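PDB 2JGP: tyrocidine synthetase 3 from Brevibacillus brevis, which takes part in non-ribosomal synthesis of the antibiotic tyrocidine, here as a peptidyl carrier domain joined to a condensation domain of the kind that forms peptide bonds. Local coordinates for residues A[152-157]-A[161-166]; A[325-330]-A[393-398]. One frame throughout, in Å; residues are numbered along the deposited sequence.

Contact 1: residues A[152-157]-A[161-166]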
ATOM      1  N   THR A 152       2.318 -17.773  13.850  1.00 58.29           N
ATOM      2  CA  THR A 152       3.669 -17.251  13.969  1.00 58.05           C
ATOM      3  C   THR A 152       3.835 -16.488  15.282  1.00 58.02           C
ATOM      4  O   THR A 152       3.015 -15.641  15.616  1.00 57.69           O
ATOM      5  CB  THR A 152       3.997 -16.293  12.820  1.00 58.29           C
ATOM      6  OG1 THR A 152       3.928 -16.997  11.578  1.00 58.84           O
ATOM      7  CG2 THR A 152       5.396 -15.700  12.988  1.00 57.57           C
ATOM      8  N   SER A 153       4.900 -16.808  16.011  1.00 58.07           N
ATOM      9  CA  SER A 153       5.325 -16.030  17.165  1.00 57.98           C
ATOM     10  C   SER A 153       6.713 -15.502  16.854  1.00 58.23           C
ATOM     11  O   SER A 153       7.316 -15.891  15.852  1.00 57.64           O
ATOM     12  CB  SER A 153       5.357 -16.892  18.423  1.00 58.05           C
ATOM     13  OG  SER A 153       6.363 -17.892  18.355  1.00 58.25           O
ATOM     14  N   PHE A 154       7.228 -14.635  17.712  1.00 58.48           N
ATOM     15  CA  PHE A 154       8.555 -14.070  17.490  1.00 58.95           C
ATOM     16  C   PHE A 154       9.452 -14.364  18.672  1.00 59.35           C
ATOM     17  O   PHE A 154       8.993 -14.416  19.814  1.00 58.88           O
ATOM     18  CB  PHE A 154       8.479 -12.564  17.264  1.00 59.25           C
ATOM     19  CG  PHE A 154       7.657 -12.169  16.073  1.00 59.31           C
ATOM     20  CD1 PHE A 154       8.254 -11.937  14.842  1.00 59.96           C
ATOM     21  CD2 PHE A 154       6.284 -12.041  16.181  1.00 59.07           C
ATOM     22  CE1 PHE A 154       7.489 -11.573  13.744  1.00 59.69           C
ATOM     23  CE2 PHE A 154       5.512 -11.671  15.091  1.00 59.95           C
ATOM     24  CZ  PHE A 154       6.116 -11.451  13.866  1.00 60.42           C
ATOM     25  N   ALA A 155      10.730 -14.568  18.376  1.00 59.54           N
ATOM     26  CA  ALA A 155      11.759 -14.743  19.392  1.00 59.93           C
ATOM     27  C   ALA A 155      12.992 -13.990  18.924  1.00 60.30           C
ATOM     28  O   ALA A 155      13.044 -13.549  17.773  1.00 60.35           O
ATOM     29  CB  ALA A 155      12.066 -16.217  19.582  1.00 59.64           C
ATOM     30  N   VAL A 156      13.967 -13.817  19.816  1.00 60.70           N
ATOM     31  CA  VAL A 156      15.255 -13.250  19.436  1.00 61.12           C
ATOM     32  C   VAL A 156      16.268 -14.380  19.367  1.00 61.16           C
ATOM     33  O   VAL A 156      16.499 -15.079  20.351  1.00 61.22           O
ATOM     34  CB  VAL A 156      15.724 -12.152  20.418  1.00 61.32           C
ATOM     35  CG1 VAL A 156      17.158 -11.710  20.106  1.00 61.82           C
ATOM     36  CG2 VAL A 156      14.784 -10.963  20.347  1.00 61.71           C
ATOM     37  N   VAL A 157      16.850 -14.570  18.190  1.00 61.56           N
ATOM     38  CA  VAL A 157      17.838 -15.617  17.969  1.00 61.80           C
ATOM     39  C   VAL A 157      19.041 -14.987  17.296  1.00 62.26           C
ATOM     40  O   VAL A 157      18.901 -14.286  16.296  1.00 62.04           O
ATOM     41  CB  VAL A 157      17.264 -16.746  17.086  1.00 61.71           C
ATOM     42  CG1 VAL A 157      18.364 -17.714  16.656  1.00 61.68           C
ATOM     43  CG2 VAL A 157      16.145 -17.477  17.831  1.00 61.65           C
ATOM     44  N   PRO A 161      15.283 -10.417  15.798  1.00 62.27           N
ATOM     45  CA  PRO A 161      13.939 -10.971  15.876  1.00 61.62           C
ATOM     46  C   PRO A 161      13.804 -12.016  14.775  1.00 60.89           C
ATOM     47  O   PRO A 161      14.314 -11.804  13.671  1.00 60.64           O
ATOM     48  CB  PRO A 161      13.031  -9.770  15.579  1.00 61.72           C
ATOM     49  CG  PRO A 161      13.902  -8.561  15.716  1.00 62.26           C
ATOM     50  CD  PRO A 161      15.282  -8.983  15.455  1.00 62.52           C
ATOM     51  N   VAL A 162      13.153 -13.134  15.076  1.00 60.23           N
ATOM     52  CA  VAL A 162      12.896 -14.164  14.074  1.00 59.50           C
ATOM     53  C   VAL A 162      11.477 -14.689  14.202  1.00 59.48           C
ATOM     54  O   VAL A 162      10.863 -14.610  15.277  1.00 58.48           O
ATOM     55  CB  VAL A 162      13.879 -15.352  14.192  1.00 59.35           C
ATOM     56  CG1 VAL A 162      15.300 -14.916  13.852  1.00 58.28           C
ATOM     57  CG2 VAL A 162      13.820 -15.970  15.599  1.00 59.25           C
ATOM     58  N   GLN A 163      10.976 -15.233  13.097  1.00 59.04           N
ATOM     59  CA  GLN A 163       9.660 -15.844  13.059  1.00 59.35           C
ATOM     60  C   GLN A 163       9.748 -17.286  13.515  1.00 59.45           C
ATOM     61  O   GLN A 163      10.582 -18.052  13.028  1.00 59.36           O
ATOM     62  CB  GLN A 163       9.095 -15.811  11.644  1.00 59.37           C
ATOM     63  CG  GLN A 163       8.973 -14.433  11.064  1.00 59.96           C
ATOM     64  CD  GLN A 163       8.262 -14.445   9.737  1.00 61.01           C
ATOM     65  OE1 GLN A 163       7.034 -14.546   9.684  1.00 61.31           O
ATOM     66  NE2 GLN A 163       9.031 -14.362   8.647  1.00 60.63           N
ATOM     67  N   ASN A 164       8.884 -17.641  14.458  1.00 59.89           N
ATOM     68  CA  ASN A 164       8.770 -18.995  14.965  1.00 60.18           C
ATOM     69  C   ASN A 164       7.406 -19.515  14.528  1.00 60.60           C
ATOM     70  O   ASN A 164       6.375 -19.055  15.010  1.00 60.42           O
ATOM     71  CB  ASN A 164       8.925 -18.988  16.489  1.00 60.43           C
ATOM     72  CG  ASN A 164       9.063 -20.378  17.084  1.00 61.21           C
ATOM     73  OD1 ASN A 164       8.944 -21.385  16.391  1.00 62.09           O
ATOM     74  ND2 ASN A 164       9.310 -20.434  18.393  1.00 63.08           N
ATOM     75  N   ILE A 165       7.406 -20.447  13.579  1.00 60.83           N
ATOM     76  CA  ILE A 165       6.168 -20.944  12.980  1.00 61.40           C
ATOM     77  C   ILE A 165       5.737 -22.192  13.729  1.00 61.56           C
ATOM     78  O   ILE A 165       6.503 -23.155  13.822  1.00 61.82           O
ATOM     79  CB  ILE A 165       6.358 -21.303  11.485  1.00 61.50           C
ATOM     80  CG1 ILE A 165       7.069 -20.172  10.736  1.00 62.84           C
ATOM     81  CG2 ILE A 165       5.017 -21.610  10.831  1.00 61.60           C
ATOM     82  CD1 ILE A 165       6.353 -18.878  10.758  1.00 63.86           C
ATOM     83  N   HIS A 166       4.512 -22.177  14.255  1.00 61.56           N
ATOM     84  CA  HIS A 166       4.014 -23.292  15.048  1.00 61.78           C
ATOM     85  C   HIS A 166       3.071 -24.192  14.260  1.00 62.39           C
ATOM     86  O   HIS A 166       2.141 -23.732  13.604  1.00 61.90           O
ATOM     87  CB  HIS A 166       3.333 -22.787  16.321  1.00 61.54           C
ATOM     88  CG  HIS A 166       4.241 -21.992  17.203  1.00 61.14           C
ATOM     89  ND1 HIS A 166       5.062 -22.574  18.146  1.00 60.33           N
ATOM     90  CD2 HIS A 166       4.469 -20.660  17.276  1.00 60.65           C
ATOM     91  CE1 HIS A 166       5.749 -21.632  18.768  1.00 61.33           C
ATOM     92  NE2 HIS A 166       5.407 -20.460  18.260  1.00 60.43           N
TER
HETATM   93  O   HOH W   1       5.064 -16.353   9.129  1.00 35.66           O

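Contact 2: residues A[325-330]-A[393-398]. With NA (sodium ion), chain F.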
ATOM      1  N   THR A 325      -4.118  11.409 -21.435  1.00 59.26           N
ATOM      2  CA  THR A 325      -2.710  11.711 -21.157  1.00 59.28           C
ATOM      3  C   THR A 325      -1.844  10.471 -20.951  1.00 59.86           C
ATOM      4  O   THR A 325      -0.664  10.590 -20.607  1.00 60.35           O
ATOM      5  CB  THR A 325      -2.584  12.579 -19.895  1.00 59.03           C
ATOM      6  OG1 THR A 325      -3.252  11.929 -18.807  1.00 57.49           O
ATOM      7  CG2 THR A 325      -3.185  13.961 -20.131  1.00 58.43           C
ATOM      8  N   GLY A 326      -2.424   9.287 -21.140  1.00 60.16           N
ATOM      9  CA  GLY A 326      -1.702   8.032 -20.929  1.00 60.36           C
ATOM     10  C   GLY A 326      -1.312   7.764 -19.488  1.00 60.10           C
ATOM     11  O   GLY A 326      -0.289   7.132 -19.226  1.00 60.42           O
ATOM     12  N   THR A 327      -2.129   8.241 -18.553  1.00 60.17           N
ATOM     13  CA  THR A 327      -1.868   8.066 -17.132  1.00 60.08           C
ATOM     14  C   THR A 327      -3.021   7.313 -16.484  1.00 60.46           C
ATOM     15  O   THR A 327      -4.011   6.979 -17.142  1.00 60.79           O
ATOM     16  CB  THR A 327      -1.674   9.426 -16.416  1.00 59.92           C
ATOM     17  OG1 THR A 327      -2.852  10.231 -16.558  1.00 59.09           O
ATOM     18  CG2 THR A 327      -0.479  10.168 -16.987  1.00 59.35           C
ATOM     19  N   THR A 328      -2.868   7.024 -15.197  1.00 60.67           N
ATOM     20  CA  THR A 328      -3.922   6.426 -14.404  1.00 60.54           C
ATOM     21  C   THR A 328      -4.639   7.542 -13.657  1.00 60.51           C
ATOM     22  O   THR A 328      -4.080   8.622 -13.463  1.00 60.51           O
ATOM     23  CB  THR A 328      -3.351   5.404 -13.394  1.00 60.75           C
ATOM     24  OG1 THR A 328      -2.449   6.059 -12.494  1.00 60.17           O
ATOM     25  CG2 THR A 328      -2.608   4.269 -14.128  1.00 60.79           C
ATOM     26  N   LEU A 329      -5.875   7.290 -13.243  1.00 60.20           N
ATOM     27  CA  LEU A 329      -6.598   8.241 -12.406  1.00 60.20           C
ATOM     28  C   LEU A 329      -5.794   8.529 -11.143  1.00 59.77           C
ATOM     29  O   LEU A 329      -5.690   9.672 -10.711  1.00 59.11           O
ATOM     30  CB  LEU A 329      -7.988   7.710 -12.050  1.00 60.32           C
ATOM     31  CG  LEU A 329      -8.826   8.594 -11.124  1.00 60.93           C
ATOM     32  CD1 LEU A 329      -8.951  10.021 -11.666  1.00 60.89           C
ATOM     33  CD2 LEU A 329     -10.191   7.970 -10.912  1.00 61.77           C
ATOM     34  N   TYR A 330      -5.194   7.485 -10.576  1.00 59.65           N
ATOM     35  CA  TYR A 330      -4.284   7.638  -9.447  1.00 59.32           C
ATOM     36  C   TYR A 330      -3.250   8.739  -9.691  1.00 58.73           C
ATOM     37  O   TYR A 330      -3.054   9.614  -8.845  1.00 58.26           O
ATOM     38  CB  TYR A 330      -3.561   6.311  -9.179  1.00 60.20           C
ATOM     39  CG  TYR A 330      -2.620   6.346  -8.007  1.00 61.39           C
ATOM     40  CD1 TYR A 330      -3.019   5.871  -6.763  1.00 63.52           C
ATOM     41  CD2 TYR A 330      -1.327   6.845  -8.139  1.00 62.63           C
ATOM     42  CE1 TYR A 330      -2.162   5.898  -5.681  1.00 64.49           C
ATOM     43  CE2 TYR A 330      -0.463   6.879  -7.066  1.00 64.20           C
ATOM     44  CZ  TYR A 330      -0.890   6.405  -5.838  1.00 64.59           C
ATOM     45  OH  TYR A 330      -0.041   6.426  -4.768  1.00 65.63           O
ATOM     46  N   GLU A 393       5.650  14.190 -15.473  1.00 54.70           N
ATOM     47  CA  GLU A 393       6.721  13.998 -14.495  1.00 54.74           C
ATOM     48  C   GLU A 393       6.254  13.076 -13.372  1.00 54.62           C
ATOM     49  O   GLU A 393       6.978  12.161 -12.971  1.00 54.57           O
ATOM     50  CB  GLU A 393       7.198  15.335 -13.929  1.00 54.67           C
ATOM     51  CG  GLU A 393       7.820  16.263 -14.960  1.00 55.15           C
ATOM     52  CD  GLU A 393       8.287  17.569 -14.357  1.00 55.83           C
ATOM     53  OE1 GLU A 393       7.999  17.822 -13.164  1.00 56.05           O
ATOM     54  OE2 GLU A 393       8.932  18.346 -15.081  1.00 56.06           O
ATOM     55  N   VAL A 394       5.037  13.314 -12.885  1.00 54.71           N
ATOM     56  CA  VAL A 394       4.413  12.480 -11.846  1.00 54.70           C
ATOM     57  C   VAL A 394       4.296  11.028 -12.297  1.00 55.12           C
ATOM     58  O   VAL A 394       4.594  10.109 -11.532  1.00 55.13           O
ATOM     59  CB  VAL A 394       3.009  13.013 -11.441  1.00 54.69           C
ATOM     60  CG1 VAL A 394       2.298  12.039 -10.496  1.00 54.74           C
ATOM     61  CG2 VAL A 394       3.129  14.389 -10.788  1.00 54.75           C
ATOM     62  N   LYS A 395       3.887  10.824 -13.545  1.00 55.22           N
ATOM     63  CA  LYS A 395       3.796   9.479 -14.108  1.00 55.13           C
ATOM     64  C   LYS A 395       5.160   8.809 -14.155  1.00 55.29           C
ATOM     65  O   LYS A 395       5.309   7.660 -13.730  1.00 55.45           O
ATOM     66  CB  LYS A 395       3.216   9.523 -15.521  1.00 55.20           C
ATOM     67  CG  LYS A 395       3.349   8.214 -16.282  1.00 55.06           C
ATOM     68  CD  LYS A 395       2.904   8.362 -17.722  1.00 54.79           C
ATOM     69  CE  LYS A 395       2.972   7.034 -18.450  1.00 54.98           C
ATOM     70  NZ  LYS A 395       2.398   7.138 -19.816  1.00 55.14           N
ATOM     71  N   GLN A 396       6.142   9.525 -14.693  1.00 55.30           N
ATOM     72  CA  GLN A 396       7.493   9.003 -14.845  1.00 55.91           C
ATOM     73  C   GLN A 396       8.115   8.640 -13.498  1.00 55.48           C
ATOM     74  O   GLN A 396       8.727   7.581 -13.354  1.00 55.22           O
ATOM     75  CB  GLN A 396       8.376  10.021 -15.581  1.00 56.34           C
ATOM     76  CG  GLN A 396       9.626   9.440 -16.207  1.00 58.44           C
ATOM     77  CD  GLN A 396       9.337   8.240 -17.107  1.00 59.79           C
ATOM     78  OE1 GLN A 396       9.770   7.123 -16.818  1.00 63.34           O
ATOM     79  NE2 GLN A 396       8.569   8.454 -18.161  1.00 60.49           N
ATOM     80  N   ASN A 397       7.956   9.525 -12.519  1.00 55.02           N
ATOM     81  CA  ASN A 397       8.488   9.286 -11.184  1.00 54.75           C
ATOM     82  C   ASN A 397       7.764   8.149 -10.478  1.00 54.71           C
ATOM     83  O   ASN A 397       8.368   7.424  -9.686  1.00 54.49           O
ATOM     84  CB  ASN A 397       8.427  10.571 -10.355  1.00 54.98           C
ATOM     85  CG  ASN A 397       9.412  11.612 -10.833  1.00 54.65           C
ATOM     86  OD1 ASN A 397      10.490  11.278 -11.341  1.00 56.23           O
ATOM     87  ND2 ASN A 397       9.048  12.883 -10.695  1.00 55.13           N
ATOM     88  N   ALA A 398       6.473   7.995 -10.769  1.00 54.56           N
ATOM     89  CA  ALA A 398       5.680   6.905 -10.204  1.00 54.76           C
ATOM     90  C   ALA A 398       6.144   5.563 -10.758  1.00 54.58           C
ATOM     91  O   ALA A 398       6.398   4.624 -10.001  1.00 54.99           O
ATOM     92  CB  ALA A 398       4.203   7.117 -10.484  1.00 54.68           C
TER
HETATM   93 NA    NA F1527       9.981   5.012 -16.229  1.00 69.22          NA
HETATM   94  O   HOH W   2       2.241   9.394 -21.055  1.00 44.05           O
HETATM   95  O   HOH W   3       9.144   4.464 -18.345  1.00 45.46           O
HETATM   96  O   HOH W   4      10.197   3.360 -14.945  1.00 50.10           O

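Contact 1: residues A[152-157]-A[161-166]
With chi1 at 67°, the hydroxyl of Ser153 sits between its own backbone N and carbonyl carbon, and His166, whose CG lies anti to its carbonyl carbon (chi1 -60°), swings its imidazole back to meet it. Ser153 OG reaches His166 NE2 at 2.7 Å, at the ring edge and near its plane, a hydrogen bond in which either partner could donate. Asn164 shares this face: its CB packs 3.4 Å from Ser153 OG, while its OD1 lies over one face of the imidazole, offset toward the rim. The backbones form an antiparallel hairpin. Ser153 and Asn164 make a hydrogen-bonded pair, and Ala155 with Val162 makes the next, Val162 N donating to Ala155 O at 2.7 Å. Farther along, Val162 of this face turns CG2 to Val157 CG2, 3.6 Å away, the two side chains crossing at about a right angle. The other face carries Thr152, Phe154, Gln163 and Ile165. Phe154 and Gln163 lie side by side, ring and amide planes only 16° apart, with Phe154 CE1 4.2 Å from Gln163 CG. One water donates to both Thr152 OG1 (2.8 Å) and Gln163 OE1 (2.7 Å), tying the two strands together beside the methyl CD1 of Ile165. Thr152 OG1 also bonds to Glu148 O, and Gln163 NE2 to Pro98 O, so each of these side chains has a second partner outside the hairpin. Strand 160-165 is the middle of a three-stranded antiparallel sheet, flanked by 97-98 and 152-157; helix 101-113 receives Phe154 and Pro161 through Tyr107, and helix 253-263 meets Gln163 through Tyr253 and Ala257.

Contact 2: residues A[325-330]-A[393-398]
Lys395 carries almost the whole of this small interface, stretching from helix 387-403 to the turn at Gly326 and Thr327. Its CG is anti to the backbone N (chi1 168°) and the chain stays extended to its end, so that the ammonium arrives at Gly326 O, with NZ 2.8 Å from that oxygen. NZ lies off the C=O direction, at a C=O...N angle of 140°, and tilted 31° from the carbonyl plane. On the closer-packed side the aliphatic part of the lysine runs obliquely across Thr327, whose methyl CG2 touches Lys395 CD at 3.9 Å. That methyl is turned to the lysine while the hydroxyl of Thr327 faces the other way and donates to Thr325 OG1 at 2.8 Å, joining the two threonines on either side of Gly326. The turn itself is a Schellman motif: Gly326, with positive phi, ends helix 312-325, and two residues later Thr328 is the N-cap of helix 329-345, its OG1 accepting from Met331 N. The lysine thus binds a carbonyl of the short link between consecutive helices. Away from the methyl contact the interface is looser and bridged by water. One water accepts from Lys395 NZ at 2.6 Å and donates to Thr325 O in a longer bond of 3.2 Å; Tyr4 OH is a further hydrogen-bond partner of NZ, linking the helix to the N-terminal end of the chain. On another side of helix 387-403, turned from the 325-330 segment, Gln396 bends at chi2 and presents OE1 to a sodium ion at 2.2 Å, where Asp400 and two waters, 2.3 Å and 2.1 Å from the metal, are also ligands.

Contacts 1 and 2 lie on opposite sides of the chain's centre, their own centres 41 Å apart and their nearest atoms about 26 Å, and they share no helix or strand although both belong to the condensation domain. Contact 1 is the more peripheral, 25 Å from the chain centre against 17 Å, yet much the larger, burying 546 Å² against 130 Å². Neither is wholly core or wholly surface. Their chemistry follows their setting: neighbouring strands of the 152-157/161-166 hairpin pair through repeated backbone bonds, whereas segments 325-330 and 393-398, distant in sequence, meet mainly through one charged side chain and a water.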